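Local structure of SCARECROW-LIKE protein 7 (Oryza sativa Japonica Group, 5HYZ) at residues 6-11 against 27-32; 31-36 against 42-47; 94-99 against 326-331; 99-104 against 202-207. The protein probably acts as a homodimeric, DNA-binding transcription factor in plant development and abiotic stress resistance, its GRAS domain being the part described here. All blocks are in the same frame, centred on the assembly; numbering follows the deposited sequence.

Interaction 1: residues 6-11 against 27-32; sequences QSLLSC and ASVRAA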
loop_
_atom_site.group_PDB
_atom_site.type_symbol
_atom_site.label_atom_id
_atom_site.label_comp_id
_atom_site.label_asym_id
_atom_site.label_seq_id
_atom_site.Cartn_x
_atom_site.Cartn_y
_atom_site.Cartn_z
ATOM N N GLN A 6 0.897 34.202 8.957
ATOM C CA GLN A 6 1.760 35.255 9.510
ATOM C C GLN A 6 0.994 36.081 10.554
ATOM O O GLN A 6 1.534 36.473 11.588
ATOM C CB GLN A 6 2.306 36.174 8.387
ATOM C CG GLN A 6 3.460 35.550 7.554
ATOM C CD GLN A 6 4.616 35.002 8.412
ATOM O OE1 GLN A 6 5.240 35.727 9.200
ATOM N NE2 GLN A 6 4.891 33.701 8.268
ATOM N N SER A 7 -0.275 36.340 10.288
ATOM C CA SER A 7 -1.087 37.055 11.292
ATOM C C SER A 7 -1.222 36.251 12.563
ATOM O O SER A 7 -1.117 36.789 13.648
ATOM C CB SER A 7 -2.466 37.392 10.731
ATOM O OG SER A 7 -2.304 38.118 9.521
ATOM N N LEU A 8 -1.451 34.940 12.433
ATOM C CA LEU A 8 -1.460 34.075 13.609
ATOM C C LEU A 8 -0.173 34.128 14.434
ATOM O O LEU A 8 -0.184 34.233 15.658
ATOM C CB LEU A 8 -1.718 32.656 13.141
ATOM C CG LEU A 8 -2.178 31.652 14.163
ATOM C CD1 LEU A 8 -3.281 32.165 15.052
ATOM C CD2 LEU A 8 -2.655 30.470 13.360
ATOM N N LEU A 9 0.960 34.038 13.744
ATOM C CA LEU A 9 2.240 34.142 14.425
ATOM C C LEU A 9 2.404 35.500 15.157
ATOM O O LEU A 9 2.830 35.545 16.323
ATOM C CB LEU A 9 3.382 33.917 13.409
ATOM C CG LEU A 9 3.528 32.460 12.895
ATOM C CD1 LEU A 9 4.370 32.452 11.621
ATOM C CD2 LEU A 9 4.129 31.512 13.988
ATOM N N SER A 10 2.032 36.596 14.508
ATOM C CA SER A 10 2.120 37.868 15.261
ATOM C C SER A 10 1.190 37.871 16.436
ATOM O O SER A 10 1.519 38.439 17.473
ATOM C CB SER A 10 1.844 39.110 14.385
ATOM O OG SER A 10 0.897 38.817 13.402
ATOM N N CYS A 11 0.021 37.234 16.311
ATOM C CA CYS A 11 -0.839 37.077 17.474
ATOM C C CYS A 11 -0.126 36.380 18.618
ATOM O O CYS A 11 -0.185 36.840 19.753
ATOM C CB CYS A 11 -2.123 36.286 17.112
ATOM S SG CYS A 11 -3.345 37.292 16.225
ATOM N N ALA A 27 -9.598 38.176 16.578
ATOM C CA ALA A 27 -10.898 38.078 15.908
ATOM C C ALA A 27 -10.762 38.065 14.393
ATOM O O ALA A 27 -11.474 37.356 13.704
ATOM C CB ALA A 27 -11.835 39.258 16.346
ATOM N N SER A 28 -9.857 38.862 13.858
ATOM C CA SER A 28 -9.625 38.829 12.423
ATOM C C SER A 28 -9.115 37.463 11.946
ATOM O O SER A 28 -9.555 36.939 10.894
ATOM C CB SER A 28 -8.610 39.910 12.025
ATOM O OG SER A 28 -9.092 41.191 12.365
ATOM N N VAL A 29 -8.158 36.905 12.694
ATOM C CA VAL A 29 -7.743 35.535 12.320
ATOM C C VAL A 29 -8.879 34.522 12.432
ATOM O O VAL A 29 -9.077 33.687 11.530
ATOM C CB VAL A 29 -6.554 35.022 13.169
ATOM C CG1 VAL A 29 -6.226 33.529 12.767
ATOM C CG2 VAL A 29 -5.366 35.944 12.940
ATOM N N ARG A 30 -9.608 34.566 13.543
ATOM C CA ARG A 30 -10.708 33.633 13.718
ATOM C C ARG A 30 -11.748 33.788 12.595
ATOM O O ARG A 30 -12.322 32.798 12.141
ATOM C CB ARG A 30 -11.335 33.814 15.102
ATOM C CG ARG A 30 -10.418 33.261 16.243
ATOM C CD ARG A 30 -11.072 33.272 17.636
ATOM N NE ARG A 30 -12.133 34.255 17.672
ATOM C CZ ARG A 30 -13.413 33.943 17.508
ATOM N NH1 ARG A 30 -13.778 32.682 17.358
ATOM N NH2 ARG A 30 -14.307 34.887 17.531
ATOM N N ALA A 31 -11.986 35.019 12.131
ATOM C CA ALA A 31 -12.978 35.241 11.070
ATOM C C ALA A 31 -12.519 34.573 9.779
ATOM O O ALA A 31 -13.283 33.872 9.104
ATOM C CB ALA A 31 -13.201 36.753 10.841
ATOM N N ALA A 32 -11.243 34.777 9.458
ATOM C CA ALA A 32 -10.677 34.249 8.218
ATOM C C ALA A 32 -10.512 32.727 8.233
ATOM O O ALA A 32 -10.594 32.081 7.204
ATOM C CB ALA A 32 -9.318 34.931 7.948
#
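Val29 of helix 23-32 pushes its two methyl groups against three side chains of helix 3-16, and nearly all of the contact passes through it. Its CB is directed at the facing helix, and the two branches part from there. CG1, anti to the backbone N (chi1 177°), runs to CD1 of Leu8 at 4.0 Å; the two side chains cross at about a right angle, and one methyl of each makes the contact. CG2, on the side of the backbone N, settles between residues one helical turn apart: it lies 3.9 Å from CB of Ser7 and 4.1 Å from SG of Cys11. CG2 is also 4.1 Å from the backbone N of Leu8, so this methyl comes down on the main chain between the side chains.

A beta-branched residue suits the place because it offers two methyls close to its own helix, each with a different partner. Ser7 presents its CB to the valine, while its hydroxyl is hydrogen-bonded to the carbonyl of Pro3, one turn earlier. Cys11, a short side chain, brings a polarizable sulfur to a buried position and also packs on Leu51. Leu8 reaches further, onto Phe47 of helix 39-57 and onto Phe255 and Leu259 of helix 251-272.

The short helix axes approach to 9.9 Å with 146° between their directions. Only 134 Å² is buried in all, and no hydrogen bond crosses. This is the apolar packing of two roughly antiparallel neighbours in a helical bundle, here within the predicted first leucine repeat of the GRAS domain.

Interaction 2: residues 31-36 against 42-47; sequences AAATDA and RLAFYF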
loop_
_atom_site.group_PDB
_atom_site.type_symbol
_atom_site.label_atom_id
_atom_site.label_comp_id
_atom_site.label_asym_id
_atom_site.label_seq_id
_atom_site.Cartn_x
_atom_site.Cartn_y
_atom_site.Cartn_z
ATOM N N ALA A 31 -11.986 35.019 12.131
ATOM C CA ALA A 31 -12.978 35.241 11.070
ATOM C C ALA A 31 -12.519 34.573 9.779
ATOM O O ALA A 31 -13.283 33.872 9.104
ATOM C CB ALA A 31 -13.201 36.753 10.841
ATOM N N ALA A 32 -11.243 34.777 9.458
ATOM C CA ALA A 32 -10.677 34.249 8.218
ATOM C C ALA A 32 -10.512 32.727 8.233
ATOM O O ALA A 32 -10.594 32.081 7.204
ATOM C CB ALA A 32 -9.318 34.931 7.948
ATOM N N ALA A 33 -10.257 32.167 9.399
ATOM C CA ALA A 33 -10.057 30.725 9.553
ATOM C C ALA A 33 -11.364 29.950 9.269
ATOM O O ALA A 33 -12.442 30.489 9.427
ATOM C CB ALA A 33 -9.556 30.415 10.980
ATOM N N THR A 34 -11.254 28.688 8.853
ATOM C CA THR A 34 -12.398 27.801 8.576
ATOM C C THR A 34 -11.972 26.362 8.680
ATOM O O THR A 34 -11.043 26.000 7.985
ATOM C CB THR A 34 -12.940 27.876 7.122
ATOM O OG1 THR A 34 -12.976 29.212 6.619
ATOM C CG2 THR A 34 -14.248 27.167 7.030
ATOM N N ASP A 35 -12.680 25.536 9.437
ATOM C CA ASP A 35 -12.356 24.114 9.435
ATOM C C ASP A 35 -12.801 23.389 8.145
ATOM O O ASP A 35 -12.639 22.166 8.031
ATOM C CB ASP A 35 -12.933 23.431 10.668
ATOM C CG ASP A 35 -14.458 23.384 10.682
ATOM O OD1 ASP A 35 -15.100 23.908 9.760
ATOM O OD2 ASP A 35 -15.001 22.809 11.639
ATOM N N ALA A 36 -13.350 24.120 7.176
ATOM C CA ALA A 36 -13.774 23.476 5.926
ATOM C C ALA A 36 -13.064 24.031 4.702
ATOM O O ALA A 36 -13.369 23.632 3.586
ATOM C CB ALA A 36 -15.310 23.590 5.745
ATOM N N ARG A 42 -7.776 25.838 7.668
ATOM C CA ARG A 42 -8.088 24.848 8.684
ATOM C C ARG A 42 -7.082 24.900 9.832
ATOM O O ARG A 42 -7.428 24.839 11.017
ATOM C CB ARG A 42 -8.134 23.453 8.040
ATOM C CG ARG A 42 -9.265 23.415 7.024
ATOM C CD ARG A 42 -9.169 22.476 5.869
ATOM N NE ARG A 42 -9.785 21.221 6.164
ATOM C CZ ARG A 42 -10.768 20.620 5.494
ATOM N NH1 ARG A 42 -11.370 21.133 4.431
ATOM N NH2 ARG A 42 -11.177 19.468 5.971
ATOM N N LEU A 43 -5.812 25.004 9.447
ATOM C CA LEU A 43 -4.731 25.108 10.419
ATOM C C LEU A 43 -4.943 26.311 11.365
ATOM O O LEU A 43 -4.873 26.194 12.589
ATOM C CB LEU A 43 -3.384 25.201 9.662
ATOM C CG LEU A 43 -2.138 25.258 10.546
ATOM C CD1 LEU A 43 -1.817 23.875 11.073
ATOM C CD2 LEU A 43 -0.973 25.773 9.746
ATOM N N ALA A 44 -5.204 27.469 10.788
ATOM C CA ALA A 44 -5.481 28.647 11.606
ATOM C C ALA A 44 -6.711 28.453 12.487
ATOM O O ALA A 44 -6.749 28.928 13.615
ATOM C CB ALA A 44 -5.668 29.878 10.712
ATOM N N PHE A 45 -7.711 27.741 11.981
ATOM C CA PHE A 45 -8.867 27.463 12.828
ATOM C C PHE A 45 -8.486 26.770 14.139
ATOM O O PHE A 45 -8.861 27.229 15.240
ATOM C CB PHE A 45 -9.902 26.631 12.039
ATOM C CG PHE A 45 -11.086 26.192 12.871
ATOM C CD1 PHE A 45 -12.222 26.990 12.948
ATOM C CD2 PHE A 45 -11.058 25.005 13.572
ATOM C CE1 PHE A 45 -13.315 26.605 13.725
ATOM C CE2 PHE A 45 -12.155 24.590 14.365
ATOM C CZ PHE A 45 -13.296 25.408 14.434
ATOM N N TYR A 46 -7.720 25.669 14.043
ATOM C CA TYR A 46 -7.416 24.943 15.273
ATOM C C TYR A 46 -6.417 25.699 16.143
ATOM O O TYR A 46 -6.513 25.678 17.374
ATOM C CB TYR A 46 -6.892 23.543 14.944
ATOM C CG TYR A 46 -7.992 22.757 14.267
ATOM C CD1 TYR A 46 -9.074 22.268 15.015
ATOM C CD2 TYR A 46 -7.976 22.530 12.892
ATOM C CE1 TYR A 46 -10.102 21.561 14.407
ATOM C CE2 TYR A 46 -9.002 21.834 12.287
ATOM C CZ TYR A 46 -10.065 21.372 13.052
ATOM O OH TYR A 46 -11.078 20.691 12.423
ATOM N N PHE A 47 -5.449 26.369 15.510
ATOM C CA PHE A 47 -4.501 27.156 16.324
ATOM C C PHE A 47 -5.124 28.375 16.991
ATOM O O PHE A 47 -4.788 28.703 18.105
ATOM C CB PHE A 47 -3.312 27.588 15.464
ATOM C CG PHE A 47 -2.207 26.583 15.467
ATOM C CD1 PHE A 47 -2.299 25.423 14.690
ATOM C CD2 PHE A 47 -1.090 26.778 16.251
ATOM C CE1 PHE A 47 -1.252 24.483 14.687
ATOM C CE2 PHE A 47 -0.066 25.820 16.296
ATOM C CZ PHE A 47 -0.151 24.673 15.490
HETATM O O HOH W 1 -10.948 20.653 9.828
HETATM O O HOH W 2 -13.664 21.249 13.456
#
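Asp35 and Arg42 bury the most surface in this contact, followed by Phe45, and all three meet where the chain turns back from helix 23-32 to helix 39-57. Asp35 lays its CB over one face of the Phe45 ring, a CH-pi contact of 3.9 Å from CB to the ring centroid. With chi1 at 67°, CG of Asp35 falls between its own backbone N and carbonyl carbon, and the carboxylate runs alongside the ring with the two planes 37° apart.

Arg42 works mainly on the main chain. Its bend at chi3 brings the guanidinium beneath the carbonyl of Asp35, whose O stands 3.4 Å above the guanidinium plane. The long aliphatic part is used too, CG lying 3.3 Å from O of Thr34. NH1 is hydrogen-bonded to the carbonyl of Gly37, and NH2 forms a salt bridge with Glu284 of helix 278-296. Ala33, just past the helix, is small enough to put its CB 3.4 Å from N of Phe45.

Two waters join Asp35 to the hydroxyl of Tyr46. One donates to Asp35 O and accepts from Tyr46 OH at 2.6 Å; the other donates both to Asp35 OD2 and to Tyr46 OH. Thr34 and Glu41 are hydrogen-bonded directly through their backbones. Between the two segments themselves the clear polar links run through water, while the arginine's charge is paired with a third helix.

Interaction 3: residues 94-99 against 326-331; sequences HLTANQ and VPLSNY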
loop_
_atom_site.group_PDB
_atom_site.type_symbol
_atom_site.label_atom_id
_atom_site.label_comp_id
_atom_site.label_asym_id
_atom_site.label_seq_id
_atom_site.Cartn_x
_atom_site.Cartn_y
_atom_site.Cartn_z
ATOM N N HIS A 94 7.177 1.763 10.132
ATOM C CA HIS A 94 7.266 0.293 10.335
ATOM C C HIS A 94 8.273 -0.419 9.478
ATOM O O HIS A 94 9.004 -1.271 9.938
ATOM C CB HIS A 94 5.894 -0.364 10.029
ATOM C CG HIS A 94 4.838 0.065 10.972
ATOM N ND1 HIS A 94 3.487 -0.124 10.718
ATOM C CD2 HIS A 94 4.924 0.675 12.181
ATOM C CE1 HIS A 94 2.792 0.352 11.740
ATOM N NE2 HIS A 94 3.638 0.834 12.641
ATOM N N LEU A 95 8.220 -0.154 8.189
ATOM C CA LEU A 95 9.160 -0.848 7.314
ATOM C C LEU A 95 10.605 -0.462 7.585
ATOM O O LEU A 95 11.484 -1.309 7.507
ATOM C CB LEU A 95 8.829 -0.594 5.819
ATOM C CG LEU A 95 7.494 -1.253 5.461
ATOM C CD1 LEU A 95 7.228 -1.238 3.960
ATOM C CD2 LEU A 95 7.208 -2.705 6.054
ATOM N N THR A 96 10.860 0.812 7.931
ATOM C CA THR A 96 12.238 1.182 8.175
ATOM C C THR A 96 12.753 0.554 9.517
ATOM O O THR A 96 13.880 0.001 9.582
ATOM C CB THR A 96 12.374 2.720 8.221
ATOM O OG1 THR A 96 11.884 3.224 6.984
ATOM C CG2 THR A 96 13.828 3.146 8.364
ATOM N N ALA A 97 11.911 0.597 10.531
ATOM C CA ALA A 97 12.225 -0.097 11.774
ATOM C C ALA A 97 12.460 -1.620 11.545
ATOM O O ALA A 97 13.425 -2.209 12.068
ATOM C CB ALA A 97 11.096 0.122 12.774
ATOM N N ASN A 98 11.574 -2.242 10.753
ATOM C CA ASN A 98 11.697 -3.676 10.525
ATOM C C ASN A 98 12.989 -4.031 9.838
ATOM O O ASN A 98 13.592 -5.062 10.123
ATOM C CB ASN A 98 10.516 -4.201 9.673
ATOM C CG ASN A 98 9.245 -4.355 10.470
ATOM O OD1 ASN A 98 9.257 -4.140 11.685
ATOM N ND2 ASN A 98 8.140 -4.774 9.807
ATOM N N GLN A 99 13.417 -3.195 8.892
ATOM C CA GLN A 99 14.664 -3.489 8.220
ATOM C C GLN A 99 15.817 -3.476 9.214
ATOM O O GLN A 99 16.708 -4.364 9.176
ATOM C CB GLN A 99 14.857 -2.464 7.056
ATOM C CG GLN A 99 16.032 -2.809 6.153
ATOM C CD GLN A 99 15.781 -4.143 5.409
ATOM O OE1 GLN A 99 14.635 -4.449 5.008
ATOM N NE2 GLN A 99 16.842 -4.955 5.257
ATOM N N VAL A 326 22.970 3.291 15.585
ATOM C CA VAL A 326 23.243 2.177 14.667
ATOM C C VAL A 326 22.903 2.683 13.253
ATOM O O VAL A 326 21.781 3.130 13.011
ATOM C CB VAL A 326 22.396 0.946 15.035
ATOM C CG1 VAL A 326 22.564 -0.150 13.986
ATOM C CG2 VAL A 326 22.809 0.446 16.455
ATOM N N PRO A 327 23.839 2.563 12.290
ATOM C CA PRO A 327 23.470 3.036 10.925
ATOM C C PRO A 327 22.308 2.287 10.334
ATOM O O PRO A 327 22.203 1.087 10.521
ATOM C CB PRO A 327 24.724 2.747 10.081
ATOM C CG PRO A 327 25.822 2.627 11.055
ATOM C CD PRO A 327 25.224 2.057 12.354
ATOM N N LEU A 328 21.405 2.977 9.642
ATOM C CA LEU A 328 20.343 2.226 9.004
ATOM C C LEU A 328 20.909 1.545 7.724
ATOM O O LEU A 328 21.971 1.913 7.213
ATOM C CB LEU A 328 19.157 3.119 8.685
ATOM C CG LEU A 328 18.458 3.688 9.924
ATOM C CD1 LEU A 328 17.357 4.748 9.580
ATOM C CD2 LEU A 328 17.862 2.586 10.817
ATOM N N SER A 329 20.165 0.540 7.297
ATOM C CA SER A 329 20.480 -0.329 6.196
ATOM C C SER A 329 20.819 0.493 5.019
ATOM O O SER A 329 20.181 1.541 4.707
ATOM C CB SER A 329 19.273 -1.209 5.856
ATOM O OG SER A 329 19.439 -1.899 4.657
ATOM N N ASN A 330 21.740 -0.097 4.300
ATOM C CA ASN A 330 22.031 0.309 2.967
ATOM C C ASN A 330 20.820 0.347 2.048
ATOM O O ASN A 330 20.891 1.021 1.015
ATOM C CB ASN A 330 23.067 -0.677 2.400
ATOM C CG ASN A 330 24.353 -0.697 3.227
ATOM O OD1 ASN A 330 24.539 0.150 4.090
ATOM N ND2 ASN A 330 25.232 -1.681 2.975
ATOM N N TYR A 331 19.797 -0.484 2.376
ATOM C CA TYR A 331 18.556 -0.599 1.641
ATOM C C TYR A 331 17.348 0.047 2.340
ATOM O O TYR A 331 16.208 -0.299 2.053
ATOM C CB TYR A 331 18.248 -2.079 1.390
ATOM C CG TYR A 331 19.453 -2.796 0.807
ATOM C CD1 TYR A 331 19.992 -2.404 -0.424
ATOM C CD2 TYR A 331 20.073 -3.794 1.499
ATOM C CE1 TYR A 331 21.152 -3.021 -0.949
ATOM C CE2 TYR A 331 21.218 -4.432 0.975
ATOM C CZ TYR A 331 21.749 -4.036 -0.242
ATOM O OH TYR A 331 22.888 -4.640 -0.800
#
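Thr96 and Gln99, one turn apart on helix 89-104, meet the loop between strand 325-326 and helix 332-339, joining the predicted VHIID and SAW regions on the Rossmann-like part of the GRAS domain. CG2 of Thr96, set anti to the backbone N, touches CD1 of Leu328 at 4.1 Å, the two side chains crossing at about a right angle. Threonine can serve both sides here: its methyl faces the leucine, while OG1 is hydrogen-bonded to the carbonyl of Phe92 on its own helix. Both residues also pack on strand 366-374, Thr96 on Val371 and Leu328 on Ala373.

Gln99 makes its contact with its aliphatic part. CG lies 3.6 Å from CB of Ser329, and the bend at chi2 (65°) turns the amide forward, toward the C-terminal end of the helix, where NE2 is hydrogen-bonded to Glu103. That carboxylate also bonds the hydroxyl of Ser329, so one glutamate serves both segments. Further along the loop, Tyr331 hydrogen-bonds through OH to Lys138 of the second subunit. Ser329 also shapes the loop that leads into helix 332-339: in an ST turn, its OG accepts from the backbone N of Tyr331 at 2.7 Å, with an N-H...O angle of 157°.

Interaction 4: residues 99-104 against 202-207; sequences QAILEA and AVAVNF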
loop_
_atom_site.group_PDB
_atom_site.type_symbol
_atom_site.label_atom_id
_atom_site.label_comp_id
_atom_site.label_asym_id
_atom_site.label_seq_id
_atom_site.Cartn_x
_atom_site.Cartn_y
_atom_site.Cartn_z
ATOM N N GLN A 99 13.417 -3.195 8.892
ATOM C CA GLN A 99 14.664 -3.489 8.220
ATOM C C GLN A 99 15.817 -3.476 9.214
ATOM O O GLN A 99 16.708 -4.364 9.176
ATOM C CB GLN A 99 14.857 -2.464 7.056
ATOM C CG GLN A 99 16.032 -2.809 6.153
ATOM C CD GLN A 99 15.781 -4.143 5.409
ATOM O OE1 GLN A 99 14.635 -4.449 5.008
ATOM N NE2 GLN A 99 16.842 -4.955 5.257
ATOM N N ALA A 100 15.795 -2.497 10.123
ATOM C CA ALA A 100 16.848 -2.460 11.178
ATOM C C ALA A 100 16.803 -3.682 12.113
ATOM O O ALA A 100 17.856 -4.227 12.468
ATOM C CB ALA A 100 16.726 -1.217 12.009
ATOM N N ILE A 101 15.583 -4.120 12.470
ATOM C CA ILE A 101 15.474 -5.323 13.313
ATOM C C ILE A 101 16.017 -6.559 12.573
ATOM O O ILE A 101 16.708 -7.395 13.127
ATOM C CB ILE A 101 14.014 -5.516 13.697
ATOM C CG1 ILE A 101 13.613 -4.338 14.615
ATOM C CG2 ILE A 101 13.834 -6.876 14.402
ATOM C CD1 ILE A 101 12.039 -4.217 14.881
ATOM N N LEU A 102 15.657 -6.661 11.286
ATOM C CA LEU A 102 16.073 -7.817 10.477
ATOM C C LEU A 102 17.563 -7.906 10.412
ATOM O O LEU A 102 18.140 -8.983 10.550
ATOM C CB LEU A 102 15.451 -7.702 9.062
ATOM C CG LEU A 102 15.638 -8.901 8.135
ATOM C CD1 LEU A 102 14.653 -9.907 8.609
ATOM C CD2 LEU A 102 15.327 -8.577 6.687
ATOM N N GLU A 103 18.204 -6.765 10.192
ATOM C CA GLU A 103 19.640 -6.778 10.109
ATOM C C GLU A 103 20.324 -7.010 11.449
ATOM O O GLU A 103 21.323 -7.727 11.514
ATOM C CB GLU A 103 20.110 -5.478 9.505
ATOM C CG GLU A 103 19.706 -5.553 8.007
ATOM C CD GLU A 103 20.001 -4.252 7.223
ATOM O OE1 GLU A 103 20.623 -3.327 7.789
ATOM O OE2 GLU A 103 19.560 -4.155 6.057
ATOM N N ALA A 104 19.782 -6.427 12.508
ATOM C CA ALA A 104 20.401 -6.621 13.839
ATOM C C ALA A 104 20.324 -8.041 14.357
ATOM O O ALA A 104 21.131 -8.459 15.187
ATOM C CB ALA A 104 19.753 -5.658 14.866
ATOM N N ALA A 202 17.587 -13.367 20.737
ATOM C CA ALA A 202 17.934 -11.966 20.541
ATOM C C ALA A 202 16.695 -11.136 20.773
ATOM O O ALA A 202 15.617 -11.481 20.287
ATOM C CB ALA A 202 18.460 -11.709 19.133
ATOM N N VAL A 203 16.868 -9.996 21.424
ATOM C CA VAL A 203 15.767 -9.125 21.717
ATOM C C VAL A 203 15.853 -7.858 20.844
ATOM O O VAL A 203 16.944 -7.297 20.693
ATOM C CB VAL A 203 15.813 -8.706 23.207
ATOM C CG1 VAL A 203 14.740 -7.678 23.442
ATOM C CG2 VAL A 203 15.615 -9.957 24.107
ATOM N N ALA A 204 14.724 -7.434 20.270
ATOM C CA ALA A 204 14.615 -6.113 19.672
ATOM C C ALA A 204 13.497 -5.375 20.366
ATOM O O ALA A 204 12.411 -5.925 20.574
ATOM C CB ALA A 204 14.337 -6.212 18.139
ATOM N N VAL A 205 13.737 -4.121 20.692
ATOM C CA VAL A 205 12.728 -3.297 21.345
ATOM C C VAL A 205 12.285 -2.230 20.390
ATOM O O VAL A 205 13.124 -1.583 19.770
ATOM C CB VAL A 205 13.281 -2.621 22.648
ATOM C CG1 VAL A 205 12.173 -1.850 23.330
ATOM C CG2 VAL A 205 13.690 -3.741 23.589
ATOM N N ASN A 206 10.973 -2.019 20.292
ATOM C CA ASN A 206 10.409 -1.121 19.294
ATOM C C ASN A 206 9.589 -0.000 19.997
ATOM O O ASN A 206 8.692 -0.273 20.807
ATOM C CB ASN A 206 9.513 -1.963 18.335
ATOM C CG ASN A 206 8.963 -1.164 17.195
ATOM O OD1 ASN A 206 9.718 -0.888 16.238
ATOM N ND2 ASN A 206 7.616 -0.948 17.168
ATOM N N PHE A 207 9.922 1.259 19.731
ATOM C CA PHE A 207 9.135 2.385 20.194
ATOM C C PHE A 207 8.619 3.184 18.989
ATOM O O PHE A 207 9.293 4.116 18.539
ATOM C CB PHE A 207 9.988 3.334 21.003
ATOM C CG PHE A 207 10.459 2.774 22.335
ATOM C CD1 PHE A 207 9.591 2.746 23.425
ATOM C CD2 PHE A 207 11.773 2.283 22.484
ATOM C CE1 PHE A 207 10.035 2.284 24.660
ATOM C CE2 PHE A 207 12.227 1.808 23.729
ATOM C CZ PHE A 207 11.334 1.824 24.821
#
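Ile101 sets its CG2 methyl 3.8 Å from CB of Ala204, and this apolar touch is the closest approach between the two segments, one on helix 89-104 and the other on strand 202-208. CG1 lies beside the same CB at 4.1 Å, so the alanine methyl is met by both branches of the isoleucine. The extended chi2 (168°) then carries CD1 onward along the strand to 4.3 Å from OD1 of Asn206. Isoleucine is long enough to touch Ala204 and still reach the side chain of Asn206, two residues on, whereas alanine keeps the strand surface low and lets the helix come close: the CA atoms of Ile101 and Ala204 are 6.5 Å apart.

In the next shell, Asn206 is held by polar partners. OD1 is hydrogen-bonded to Thr238 OG1 and Gln123 NE2, and ND2 to OD1 of Asp115 in the predicted VHIID motif; both polar atoms of this buried amide are thus satisfied, OD1 by two donors.

Strand 202-208 runs between parallel strands 110-118 and 236-242 of the central sheet. The isoleucine packs on Ile113 and Thr238 from these flanking strands and on Trp124 and Leu127 of helix 122-132, placing it in the layer between sheet and helices.

The four contacts form two pairs on opposite sides of the chain's centre. Interactions 1 and 2 have centres 9 Å apart and share Ala31 and Ala32; Val29 CG1 of the first lies 4.2 Å from Ala44 CB of the second, so the two belong to one continuous helical packing. Interactions 3 and 4, also 9 Å apart, share Gln99 of helix 89-104, and Leu328 CD2 meets Ala100 CB at 4.1 Å between them. Along the chain, interaction 4 lies within the stretch that interaction 3 brings together. The centres of interactions 1 and 4 are about 46 Å apart, spanning from helical bundle to Rossmann-like sheet.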